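Local coordinates for protein histidinol dehydrogenase (Elizabethkingia anophelis NUHP1, PDB 6AN0) that probably catalyses the two NAD-dependent oxidations that turn L-histidinol into L-histidine, the last step of histidine biosynthesis, using one zinc ion per subunit, at residues Q10-P15 and R310-D315; S18-L23 and I321-L326; E242-A247 and Q271-T276; N252-A257 and L286-N291. All blocks are in the same frame, centred on the assembly; numbering follows the deposited sequence.

Interaction 1: residues Q10-P15 and R310-D315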
loop_
_atom_site.group_PDB
_atom_site.type_symbol
_atom_site.label_atom_id
_atom_site.label_comp_id
_atom_site.label_asym_id
_atom_site.label_seq_id
_atom_site.Cartn_x
_atom_site.Cartn_y
_atom_site.Cartn_z
ATOM N N GLN A 10 23.475 11.333 24.554
ATOM C CA GLN A 10 23.384 12.770 24.759
ATOM C C GLN A 10 22.004 13.149 25.285
ATOM O O GLN A 10 20.993 12.544 24.915
ATOM C CB GLN A 10 23.665 13.496 23.442
ATOM C CG GLN A 10 23.743 15.003 23.535
ATOM C CD GLN A 10 24.576 15.593 22.415
ATOM O OE1 GLN A 10 25.525 14.967 21.942
ATOM N NE2 GLN A 10 24.220 16.797 21.977
ATOM N N THR A 11 21.963 14.166 26.147
ATOM C CA THR A 11 20.720 14.559 26.797
ATOM C C THR A 11 20.386 16.023 26.541
ATOM O O THR A 11 21.271 16.865 26.357
ATOM C CB THR A 11 20.768 14.318 28.305
ATOM O OG1 THR A 11 21.878 15.022 28.865
ATOM C CG2 THR A 11 20.911 12.847 28.597
ATOM N N TYR A 12 19.084 16.311 26.565
ATOM C CA TYR A 12 18.548 17.647 26.324
ATOM C C TYR A 12 17.457 17.910 27.351
ATOM O O TYR A 12 16.486 17.150 27.426
ATOM C CB TYR A 12 17.993 17.760 24.901
ATOM C CG TYR A 12 18.952 17.300 23.825
ATOM C CD1 TYR A 12 19.792 18.205 23.177
ATOM C CD2 TYR A 12 19.026 15.964 23.463
ATOM C CE1 TYR A 12 20.672 17.783 22.193
ATOM C CE2 TYR A 12 19.902 15.533 22.483
ATOM C CZ TYR A 12 20.720 16.445 21.850
ATOM O OH TYR A 12 21.587 16.008 20.877
ATOM N N ILE A 13 17.608 18.972 28.141
ATOM C CA ILE A 13 16.713 19.249 29.263
ATOM C C ILE A 13 15.795 20.402 28.877
ATOM O O ILE A 13 16.230 21.559 28.814
ATOM C CB ILE A 13 17.485 19.580 30.547
ATOM C CG1 ILE A 13 18.553 18.521 30.830
ATOM C CG2 ILE A 13 16.521 19.691 31.715
ATOM C CD1 ILE A 13 17.998 17.103 30.985
ATOM N N ASN A 14 14.518 20.093 28.667
ATOM C CA ASN A 14 13.506 21.072 28.283
ATOM C C ASN A 14 13.919 21.883 27.047
ATOM O O ASN A 14 14.015 23.107 27.106
ATOM C CB ASN A 14 13.179 22.008 29.440
ATOM C CG ASN A 14 12.772 21.270 30.703
ATOM O OD1 ASN A 14 13.419 21.407 31.742
ATOM N ND2 ASN A 14 11.692 20.494 30.628
ATOM N N PRO A 15 14.160 21.224 25.910
ATOM C CA PRO A 15 14.492 21.977 24.705
ATOM C C PRO A 15 13.288 22.771 24.224
ATOM O O PRO A 15 12.137 22.329 24.375
ATOM C CB PRO A 15 14.882 20.880 23.698
ATOM C CG PRO A 15 14.125 19.682 24.144
ATOM C CD PRO A 15 14.048 19.775 25.646
ATOM N N ARG A 310 19.166 9.915 21.851
ATOM C CA ARG A 310 18.871 11.141 22.587
ATOM C C ARG A 310 17.972 10.838 23.777
ATOM O O ARG A 310 16.984 10.117 23.630
ATOM C CB ARG A 310 18.178 12.180 21.687
ATOM C CG ARG A 310 18.869 12.417 20.352
ATOM C CD ARG A 310 18.284 13.589 19.591
ATOM N NE ARG A 310 19.111 13.896 18.430
ATOM C CZ ARG A 310 18.817 13.541 17.185
ATOM N NH1 ARG A 310 17.695 12.886 16.927
ATOM N NH2 ARG A 310 19.639 13.861 16.191
ATOM N N GLY A 311 18.308 11.394 24.937
ATOM C CA GLY A 311 17.398 11.457 26.075
ATOM C C GLY A 311 16.931 12.889 26.289
ATOM O O GLY A 311 17.744 13.814 26.360
ATOM N N ILE A 312 15.613 13.060 26.386
ATOM C CA ILE A 312 15.003 14.385 26.392
ATOM C C ILE A 312 14.029 14.483 27.557
ATOM O O ILE A 312 13.147 13.631 27.706
ATOM C CB ILE A 312 14.283 14.669 25.059
ATOM C CG1 ILE A 312 15.241 14.426 23.885
ATOM C CG2 ILE A 312 13.727 16.096 25.043
ATOM C CD1 ILE A 312 14.585 14.450 22.524
ATOM N N VAL A 313 14.172 15.530 28.366
ATOM C CA VAL A 313 13.221 15.829 29.433
ATOM C C VAL A 313 12.216 16.854 28.925
ATOM O O VAL A 313 12.596 17.923 28.432
ATOM C CB VAL A 313 13.927 16.333 30.703
ATOM C CG1 VAL A 313 12.889 16.688 31.753
ATOM C CG2 VAL A 313 14.866 15.274 31.231
ATOM N N LEU A 314 10.936 16.523 29.042
ATOM C CA LEU A 314 9.833 17.398 28.672
ATOM C C LEU A 314 8.832 17.413 29.820
ATOM O O LEU A 314 8.619 16.387 30.471
ATOM C CB LEU A 314 9.170 16.915 27.363
ATOM C CG LEU A 314 10.064 16.942 26.116
ATOM C CD1 LEU A 314 9.444 16.171 24.934
ATOM C CD2 LEU A 314 10.401 18.385 25.722
ATOM N N ASP A 315 8.204 18.561 30.062
ATOM C CA ASP A 315 7.556 18.789 31.349
ATOM C C ASP A 315 6.121 18.266 31.428
ATOM O O ASP A 315 5.414 18.602 32.380
ATOM C CB ASP A 315 7.603 20.280 31.717
ATOM C CG ASP A 315 6.897 21.171 30.712
ATOM O OD1 ASP A 315 6.197 20.660 29.814
ATOM O OD2 ASP A 315 7.049 22.406 30.829
#
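Val313 and Tyr12 are the two large bumps between the parallel strands 10-13 and 310-313, on opposite faces. Val313 CG2, beside its own backbone N, lies 3.6 Å from CD1 of Ile13. The two side chains stand side by side and point the same way. In Ile13, CG1 lies beside the backbone N (chi1 -51°), and the turn at chi2 (-59°) brings CD1 to Val313. On the same face, Gly311 has no side chain beside Thr11, and Thr11 CB lies 3.6 Å from Gly311 O.

The backbones are zipped by four hydrogen bonds. Gly311 N gives the straightest one to Gln10 O (2.9 Å, 171° at the hydrogen). Tyr12 N and O then grip Gly311 O and Val313 N. Asn14 N closes the ladder on a lone pair of Val313 O, at 2.9 Å. Strand 10-13 is an outermost strand, within this chain, of a six-stranded parallel sheet. Its neighbour 310-313 pairs in turn with strand 271-276.

The other face carries Tyr12, Arg310 and Ile312. The Tyr12 ring leans obliquely across the aliphatic stem of Arg310, with CE2 3.8 Å from Arg310 CD. The Arg310 chain is extended from CG to NE, and its NH1 is hydrogen-bonded to Gln25 O. Tyr12 CD2 also brushes Ile312 CG1 at 4.1 Å. From the loop after the strand, Pro15 crosses Ile312 at about a right angle. Its CG rests 3.7 Å from Ile312 CG2, while its CD meets CD2 of Leu314 at 3.9 Å. Leu23 of helix 20-23 packs against Tyr12, Pro15 and Arg310.

Interaction 2: residues S18-L23 and I321-L326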
loop_
_atom_site.group_PDB
_atom_site.type_symbol
_atom_site.label_atom_id
_atom_site.label_comp_id
_atom_site.label_asym_id
_atom_site.label_seq_id
_atom_site.Cartn_x
_atom_site.Cartn_y
_atom_site.Cartn_z
ATOM N N SER A 18 11.462 25.231 19.087
ATOM C CA SER A 18 12.224 25.570 17.891
ATOM C C SER A 18 13.333 24.567 17.596
ATOM O O SER A 18 13.835 24.533 16.467
ATOM C CB SER A 18 12.820 26.970 18.035
ATOM O OG SER A 18 13.542 27.090 19.248
ATOM N N GLU A 19 13.729 23.755 18.574
ATOM C CA GLU A 19 14.771 22.760 18.370
ATOM C C GLU A 19 14.225 21.372 18.044
ATOM O O GLU A 19 15.009 20.488 17.676
ATOM C CB GLU A 19 15.674 22.683 19.610
ATOM N N TRP A 20 12.910 21.158 18.149
ATOM C CA TRP A 20 12.371 19.820 17.927
ATOM C C TRP A 20 12.649 19.339 16.509
ATOM O O TRP A 20 12.935 18.155 16.295
ATOM C CB TRP A 20 10.870 19.787 18.214
ATOM C CG TRP A 20 10.522 19.899 19.662
ATOM C CD1 TRP A 20 11.303 20.405 20.660
ATOM C CD2 TRP A 20 9.295 19.495 20.279
ATOM N NE1 TRP A 20 10.637 20.340 21.860
ATOM C CE2 TRP A 20 9.402 19.787 21.653
ATOM C CE3 TRP A 20 8.112 18.921 19.803
ATOM C CZ2 TRP A 20 8.372 19.519 22.555
ATOM C CZ3 TRP A 20 7.094 18.648 20.704
ATOM C CH2 TRP A 20 7.230 18.951 22.062
ATOM N N LYS A 21 12.587 20.250 15.532
ATOM C CA LYS A 21 12.899 19.898 14.150
ATOM C C LYS A 21 14.236 19.178 14.051
ATOM O O LYS A 21 14.391 18.243 13.255
ATOM C CB LYS A 21 12.902 21.157 13.277
ATOM N N ASN A 22 15.208 19.580 14.871
ATOM C CA ASN A 22 16.513 18.931 14.845
ATOM C C ASN A 22 16.547 17.659 15.680
ATOM O O ASN A 22 17.235 16.699 15.311
ATOM C CB ASN A 22 17.583 19.911 15.325
ATOM C CG ASN A 22 17.679 21.120 14.437
ATOM O OD1 ASN A 22 17.605 22.256 14.900
ATOM N ND2 ASN A 22 17.813 20.882 13.137
ATOM N N LEU A 23 15.807 17.616 16.784
ATOM C CA LEU A 23 15.870 16.461 17.668
ATOM C C LEU A 23 15.125 15.244 17.129
ATOM O O LEU A 23 15.343 14.140 17.636
ATOM C CB LEU A 23 15.334 16.835 19.049
ATOM C CG LEU A 23 16.181 17.889 19.761
ATOM C CD1 LEU A 23 15.530 18.308 21.068
ATOM C CD2 LEU A 23 17.589 17.364 19.996
ATOM N N ILE A 321 4.045 13.087 24.060
ATOM C CA ILE A 321 3.248 12.519 22.972
ATOM C C ILE A 321 3.362 13.383 21.721
ATOM O O ILE A 321 3.469 12.869 20.599
ATOM C CB ILE A 321 1.776 12.370 23.409
ATOM C CG1 ILE A 321 1.639 11.406 24.599
ATOM C CG2 ILE A 321 0.900 11.925 22.234
ATOM C CD1 ILE A 321 1.708 9.956 24.222
ATOM N N ALA A 322 3.320 14.711 21.891
ATOM C CA ALA A 322 3.429 15.605 20.743
ATOM C C ALA A 322 4.787 15.464 20.070
ATOM O O ALA A 322 4.873 15.422 18.840
ATOM C CB ALA A 322 3.176 17.059 21.166
ATOM N N PHE A 323 5.862 15.362 20.858
ATOM C CA PHE A 323 7.170 15.059 20.275
ATOM C C PHE A 323 7.139 13.721 19.544
ATOM O O PHE A 323 7.632 13.603 18.413
ATOM C CB PHE A 323 8.247 15.059 21.361
ATOM C CG PHE A 323 9.651 14.907 20.832
ATOM C CD1 PHE A 323 10.504 16.000 20.773
ATOM C CD2 PHE A 323 10.124 13.669 20.400
ATOM C CE1 PHE A 323 11.798 15.866 20.288
ATOM C CE2 PHE A 323 11.407 13.526 19.912
ATOM C CZ PHE A 323 12.254 14.634 19.857
ATOM N N SER A 324 6.556 12.692 20.177
ATOM C CA SER A 324 6.526 11.373 19.551
ATOM C C SER A 324 5.765 11.404 18.230
ATOM O O SER A 324 6.158 10.744 17.258
ATOM C CB SER A 324 5.893 10.351 20.506
ATOM O OG SER A 324 5.914 9.045 19.942
ATOM N N ASN A 325 4.671 12.168 18.176
ATOM C CA ASN A 325 3.872 12.237 16.956
ATOM C C ASN A 325 4.637 12.921 15.825
ATOM O O ASN A 325 4.465 12.565 14.652
ATOM C CB ASN A 325 2.545 12.957 17.233
ATOM C CG ASN A 325 1.557 12.104 18.044
ATOM O OD1 ASN A 325 1.611 10.870 18.028
ATOM N ND2 ASN A 325 0.626 12.770 18.730
ATOM N N LEU A 326 5.502 13.880 16.158
ATOM C CA LEU A 326 6.373 14.486 15.153
ATOM C C LEU A 326 7.473 13.523 14.708
ATOM O O LEU A 326 7.875 13.532 13.538
ATOM C CB LEU A 326 6.992 15.775 15.705
ATOM C CG LEU A 326 6.036 16.936 16.002
ATOM C CD1 LEU A 326 6.793 18.146 16.544
ATOM C CD2 LEU A 326 5.255 17.312 14.768
#
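Aromatic contact dominates here. The edge of the Phe323 ring is directed at the face of the Trp20 indole, an edge-to-face (T-shaped) pair. The centroids of the Phe323 ring and the Trp20 six-membered ring are 5.3 Å apart, and the planes meet at 63°. Phe323 CD1 makes the touch. It sits over the centre of the indole, 3.7 Å from Trp20 CD2. Phe323 CB adds a CH-pi contact over the same face, 4.2 Å from the centroid of the six-membered ring. Phe323 has CG anti to its backbone N (chi1 -174°), which carries the ring out across the indole. The indole also presses close to the helix backbone, with Trp20 CZ3 3.5 Å from Phe323 N.

The remaining side-chain contacts are apolar. Leu326 comes to the edge of the indole, in its plane, and crosses it at about a right angle. Its CD1 lies 3.6 Å from Trp20 CE3. Trp20 CZ3 also approaches Ala322 CB. On the other ring, Leu23 CB meets the edge of Phe323 in plane, 3.9 Å from CE1.

The backbone takes part as well. Leu23 O lies at the edge of Phe323, near CZ. Within 18-23, Glu19 O accepts from both Asn22 N and Leu23 N, which ties the short turn that presents Trp20 and Leu23 on one side.

Leu314 also packs on Trp20, and Ile312 of strand 310-313 touches Phe323. Helix 317-327 lies against the parallel sheet, with Ile321 on Ile246 and Ser324 on Leu244 of strand 242-247. The short helix 20-23 packs beside it, also touching strand 310-313 through Leu23 and Arg310.

Interaction 3: residues E242-A247 and Q271-T276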
loop_
_atom_site.group_PDB
_atom_site.type_symbol
_atom_site.label_atom_id
_atom_site.label_comp_id
_atom_site.label_asym_id
_atom_site.label_seq_id
_atom_site.Cartn_x
_atom_site.Cartn_y
_atom_site.Cartn_z
ATOM N N GLU A 242 14.208 1.325 15.295
ATOM C CA GLU A 242 14.212 2.433 16.243
ATOM C C GLU A 242 13.140 2.206 17.306
ATOM O O GLU A 242 12.157 1.491 17.082
ATOM C CB GLU A 242 13.976 3.760 15.508
ATOM C CG GLU A 242 12.644 3.717 14.789
ATOM C CD GLU A 242 12.417 4.814 13.778
ATOM O OE1 GLU A 242 11.241 5.226 13.663
ATOM O OE2 GLU A 242 13.377 5.231 13.075
ATOM N N VAL A 243 13.341 2.810 18.472
ATOM C CA VAL A 243 12.312 2.835 19.508
ATOM C C VAL A 243 12.279 4.224 20.131
ATOM O O VAL A 243 13.304 4.899 20.263
ATOM C CB VAL A 243 12.527 1.747 20.603
ATOM C CG1 VAL A 243 13.790 2.026 21.432
ATOM C CG2 VAL A 243 11.306 1.646 21.529
ATOM N N LEU A 244 11.084 4.647 20.527
ATOM C CA LEU A 244 10.912 5.818 21.370
ATOM C C LEU A 244 10.150 5.375 22.607
ATOM O O LEU A 244 9.131 4.685 22.491
ATOM C CB LEU A 244 10.174 6.938 20.626
ATOM C CG LEU A 244 10.024 8.303 21.311
ATOM C CD1 LEU A 244 9.963 9.401 20.256
ATOM C CD2 LEU A 244 8.772 8.358 22.212
ATOM N N VAL A 245 10.673 5.723 23.779
ATOM C CA VAL A 245 10.066 5.396 25.064
ATOM C C VAL A 245 9.631 6.691 25.732
ATOM O O VAL A 245 10.385 7.669 25.753
ATOM C CB VAL A 245 11.048 4.629 25.975
ATOM C CG1 VAL A 245 10.382 4.270 27.319
ATOM C CG2 VAL A 245 11.592 3.400 25.262
ATOM N N ILE A 246 8.427 6.683 26.306
ATOM C CA ILE A 246 7.936 7.763 27.160
ATOM C C ILE A 246 7.822 7.222 28.583
ATOM O O ILE A 246 7.135 6.217 28.819
ATOM C CB ILE A 246 6.582 8.302 26.675
ATOM C CG1 ILE A 246 6.707 8.842 25.242
ATOM C CG2 ILE A 246 6.067 9.378 27.629
ATOM C CD1 ILE A 246 5.387 9.439 24.691
ATOM N N ALA A 247 8.475 7.890 29.534
ATOM C CA ALA A 247 8.569 7.393 30.905
ATOM C C ALA A 247 8.220 8.487 31.908
ATOM O O ALA A 247 8.768 9.589 31.836
ATOM C CB ALA A 247 9.985 6.866 31.188
ATOM N N GLN A 271 18.420 3.666 16.218
ATOM C CA GLN A 271 18.317 4.873 17.022
ATOM C C GLN A 271 17.300 4.652 18.128
ATOM O O GLN A 271 16.241 4.053 17.897
ATOM C CB GLN A 271 17.896 6.091 16.185
ATOM C CG GLN A 271 17.869 7.392 16.993
ATOM C CD GLN A 271 17.501 8.603 16.162
ATOM O OE1 GLN A 271 16.458 8.625 15.518
ATOM N NE2 GLN A 271 18.370 9.623 16.164
ATOM N N VAL A 272 17.609 5.141 19.324
ATOM C CA VAL A 272 16.631 5.110 20.405
ATOM C C VAL A 272 16.430 6.524 20.937
ATOM O O VAL A 272 17.350 7.350 20.960
ATOM C CB VAL A 272 17.022 4.131 21.542
ATOM C CG1 VAL A 272 17.460 2.777 20.970
ATOM C CG2 VAL A 272 18.109 4.720 22.439
ATOM N N ILE A 273 15.196 6.799 21.360
ATOM C CA ILE A 273 14.806 8.088 21.912
ATOM C C ILE A 273 14.120 7.821 23.239
ATOM O O ILE A 273 13.174 7.029 23.293
ATOM C CB ILE A 273 13.850 8.852 20.972
ATOM C CG1 ILE A 273 14.464 9.002 19.576
ATOM C CG2 ILE A 273 13.509 10.218 21.567
ATOM C CD1 ILE A 273 15.605 9.970 19.526
ATOM N N LEU A 274 14.602 8.461 24.305
ATOM C CA LEU A 274 13.963 8.393 25.619
ATOM C C LEU A 274 13.421 9.772 25.983
ATOM O O LEU A 274 14.183 10.740 26.075
ATOM C CB LEU A 274 14.952 7.902 26.684
ATOM C CG LEU A 274 14.509 7.962 28.155
ATOM C CD1 LEU A 274 13.261 7.115 28.394
ATOM C CD2 LEU A 274 15.639 7.519 29.083
ATOM N N LEU A 275 12.105 9.860 26.176
ATOM C CA LEU A 275 11.439 11.066 26.654
ATOM C C LEU A 275 10.997 10.816 28.086
ATOM O O LEU A 275 10.347 9.801 28.356
ATOM C CB LEU A 275 10.217 11.411 25.788
ATOM C CG LEU A 275 10.399 11.517 24.271
ATOM C CD1 LEU A 275 9.072 11.908 23.629
ATOM C CD2 LEU A 275 11.478 12.528 23.928
ATOM N N THR A 276 11.371 11.704 29.009
ATOM C CA THR A 276 10.947 11.557 30.398
ATOM C C THR A 276 10.289 12.844 30.872
ATOM O O THR A 276 10.567 13.927 30.347
ATOM C CB THR A 276 12.119 11.203 31.350
ATOM O OG1 THR A 276 12.983 12.334 31.499
ATOM C CG2 THR A 276 12.927 10.034 30.828
#
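Five backbone hydrogen bonds join strands 242-247 and 271-276, which run parallel with their short axes 4.7 Å apart. Val243 and Val245 use both N and O toward the neighbour. The straightest bond runs from Leu275 N to Val245 O (2.8 Å, 174° at the hydrogen). The longest runs from Val243 N to Gln271 O, at 3.2 Å. CA-H...O contacts lie between them, such as Leu244 CA to Ile273 O at 3.2 Å.

The side chains pack in two layers. On one face, Leu244 bridges two neighbours. Its CD1 lies 3.9 Å from Ile273 CG2, and its CD2 lies 3.8 Å from Leu275 CD1. Leu244 CG is anti to the backbone N (chi1 -174°), and the side chain crosses both partners obliquely. Leu275 lies alongside Ile246. On the other face, Val243 CG1 meets Val272 CG1 at 3.8 Å, side by side. Leu274 bends at chi2 (60°), so CD1 comes to 4.1 Å from Val245 CB.

Helix 253-264 links the strands in a beta-alpha-beta crossover and packs on the face of Val243, Val245, Val272 and Leu274, while strand 331-335 pairs with the other edge of 242-247.

At the start of the strand the apolar packing gives way to the buried carboxylate of Glu242, probably kept ionised by its salt bridge from OE1 to Arg26; OE1 also accepts from Glu330 N, and OE2 from Asn376 N. The carboxylate thus holds Glu330 N, whereas the backbone O of Glu242 holds His331 ND1, consistent with a second-shell role in positioning these two predicted proton acceptors.

Interaction 4: residues N252-A257 and L286-N291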
loop_
_atom_site.group_PDB
_atom_site.type_symbol
_atom_site.label_atom_id
_atom_site.label_comp_id
_atom_site.label_asym_id
_atom_site.label_seq_id
_atom_site.Cartn_x
_atom_site.Cartn_y
_atom_site.Cartn_z
ATOM N N ASN A 252 9.904 1.935 35.404
ATOM C CA ASN A 252 10.985 1.235 36.080
ATOM C C ASN A 252 12.271 1.496 35.311
ATOM O O ASN A 252 12.419 0.993 34.187
ATOM C CB ASN A 252 10.696 -0.266 36.155
ATOM C CG ASN A 252 11.748 -1.034 36.942
ATOM O OD1 ASN A 252 12.948 -0.855 36.743
ATOM N ND2 ASN A 252 11.297 -1.913 37.832
ATOM N N PRO A 253 13.214 2.273 35.853
ATOM C CA PRO A 253 14.429 2.585 35.082
ATOM C C PRO A 253 15.208 1.358 34.631
ATOM O O PRO A 253 15.813 1.393 33.549
ATOM C CB PRO A 253 15.237 3.462 36.051
ATOM C CG PRO A 253 14.187 4.123 36.882
ATOM C CD PRO A 253 13.123 3.071 37.085
ATOM N N GLU A 254 15.216 0.271 35.414
ATOM C CA GLU A 254 15.876 -0.948 34.947
ATOM C C GLU A 254 15.195 -1.493 33.700
ATOM O O GLU A 254 15.868 -1.943 32.765
ATOM C CB GLU A 254 15.895 -2.023 36.032
ATOM C CG GLU A 254 16.693 -3.262 35.595
ATOM C CD GLU A 254 16.587 -4.421 36.563
ATOM O OE1 GLU A 254 15.500 -4.625 37.147
ATOM O OE2 GLU A 254 17.594 -5.130 36.736
ATOM N N PHE A 255 13.856 -1.471 33.676
ATOM C CA PHE A 255 13.120 -1.961 32.510
ATOM C C PHE A 255 13.365 -1.068 31.300
ATOM O O PHE A 255 13.593 -1.556 30.185
ATOM C CB PHE A 255 11.612 -2.015 32.789
ATOM C CG PHE A 255 11.186 -3.003 33.842
ATOM C CD1 PHE A 255 12.098 -3.757 34.564
ATOM C CD2 PHE A 255 9.824 -3.165 34.113
ATOM C CE1 PHE A 255 11.669 -4.644 35.525
ATOM C CE2 PHE A 255 9.392 -4.050 35.076
ATOM C CZ PHE A 255 10.314 -4.790 35.791
ATOM N N VAL A 256 13.294 0.252 31.499
ATOM C CA VAL A 256 13.453 1.185 30.385
ATOM C C VAL A 256 14.844 1.055 29.770
ATOM O O VAL A 256 14.994 1.015 28.543
ATOM C CB VAL A 256 13.168 2.628 30.853
ATOM C CG1 VAL A 256 13.553 3.630 29.769
ATOM C CG2 VAL A 256 11.685 2.791 31.223
ATOM N N ALA A 257 15.879 0.985 30.608
ATOM C CA ALA A 257 17.231 0.803 30.083
ATOM C C ALA A 257 17.347 -0.477 29.260
ATOM O O ALA A 257 17.952 -0.481 28.177
ATOM C CB ALA A 257 18.234 0.787 31.231
ATOM N N LEU A 286 19.727 6.264 32.622
ATOM C CA LEU A 286 21.041 6.292 31.981
ATOM C C LEU A 286 22.072 5.525 32.796
ATOM O O LEU A 286 22.961 4.872 32.232
ATOM C CB LEU A 286 21.493 7.733 31.772
ATOM C CG LEU A 286 20.734 8.481 30.678
ATOM C CD1 LEU A 286 21.247 9.899 30.524
ATOM C CD2 LEU A 286 20.845 7.725 29.381
ATOM N N MET A 287 21.986 5.607 34.123
ATOM C CA MET A 287 22.857 4.794 34.965
ATOM C C MET A 287 22.630 3.312 34.700
ATOM O O MET A 287 23.588 2.533 34.618
ATOM C CB MET A 287 22.612 5.115 36.440
ATOM C CG MET A 287 23.052 6.506 36.870
ATOM S SD MET A 287 22.580 6.899 38.572
ATOM C CE MET A 287 23.342 5.539 39.461
ATOM N N GLN A 288 21.362 2.907 34.566
ATOM C CA GLN A 288 21.053 1.518 34.245
ATOM C C GLN A 288 21.580 1.142 32.865
ATOM O O GLN A 288 22.066 0.025 32.665
ATOM C CB GLN A 288 19.542 1.289 34.322
ATOM C CG GLN A 288 18.996 1.135 35.740
ATOM C CD GLN A 288 19.306 -0.219 36.356
ATOM O OE1 GLN A 288 19.732 -1.146 35.670
ATOM N NE2 GLN A 288 19.087 -0.337 37.662
ATOM N N VAL A 289 21.482 2.060 31.899
ATOM C CA VAL A 289 22.009 1.790 30.562
ATOM C C VAL A 289 23.501 1.516 30.633
ATOM O O VAL A 289 23.999 0.547 30.050
ATOM C CB VAL A 289 21.709 2.964 29.612
ATOM C CG1 VAL A 289 22.548 2.838 28.328
ATOM C CG2 VAL A 289 20.228 3.030 29.286
ATOM N N GLU A 290 24.239 2.369 31.356
ATOM C CA GLU A 290 25.684 2.198 31.442
ATOM C C GLU A 290 26.037 0.861 32.078
ATOM O O GLU A 290 26.913 0.140 31.584
ATOM C CB GLU A 290 26.311 3.351 32.237
ATOM C CG GLU A 290 26.263 4.700 31.528
ATOM C CD GLU A 290 26.730 4.623 30.079
ATOM O OE1 GLU A 290 25.936 4.964 29.176
ATOM O OE2 GLU A 290 27.887 4.214 29.842
ATOM N N ASN A 291 25.365 0.517 33.184
ATOM C CA ASN A 291 25.667 -0.733 33.878
ATOM C C ASN A 291 25.291 -1.948 33.036
ATOM O O ASN A 291 26.071 -2.902 32.937
ATOM C CB ASN A 291 24.953 -0.776 35.225
ATOM C CG ASN A 291 25.580 0.150 36.238
ATOM O OD1 ASN A 291 26.705 0.618 36.052
ATOM N ND2 ASN A 291 24.861 0.415 37.324
#
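The Phe255 ring has Asn252 ND2 over the centre of one face, 3.5 Å above the plane. The Asn252 amide turns its other end to the helix start. OD1 accepts from Phe255 N at 3.3 Å, with the donor above the carbonyl plane, and weakly from Glu254 N. Asn252 is thus the N-cap of helix 253-264.

Across the contact, the Gln288 amide lies against Glu254, its plane 54° from that of the carboxylate. Its OE1 is 3.7 Å from Glu254 CG and accepts from Gln292 NE2. Gln288 CG, beside the backbone N, lies near Pro253 O. The bend at chi2 (-75°) turns the amide across Glu254, obliquely.

Further along helix 253-264, Ala257 CB points into helix 279-293. It lies 3.4 Å from Gln288 CB and 3.6 Å from Val289 CG2. The small methyl lets the backbones come close, with Ala257 CA 4.9 Å from Val289 CA.

Glu254 and Phe255 also pack on Val429 and Arg430 of the second subunit. The short helix axes are 8.1 Å apart and cross at -56°. This is packing of adjacent helices connected through strand 271-276, as in alpha/beta folds with a parallel sheet.

All four contacts belong to one alpha/beta region with a six-stranded parallel sheet. Its strand order begins 10-13, 310-313, 271-276, 242-247. Interactions 1 and 3 lie in this sheet, 11 Å apart between centres, and are joined by bonds between Ile312 and strand 271-276. Interactions 2 and 4 are helix contacts, with centres about 23 Å apart and no touch. Helix 317-327 packs on the Leu244 and Ile246 face, helix 253-264 on the Val245 and Leu274 face. Along the chain, interactions 3 and 4 are nested inside the loops closed by interactions 1 and 2. The N-terminal strand thus forms a sheet edge beside a strand some 300 residues later.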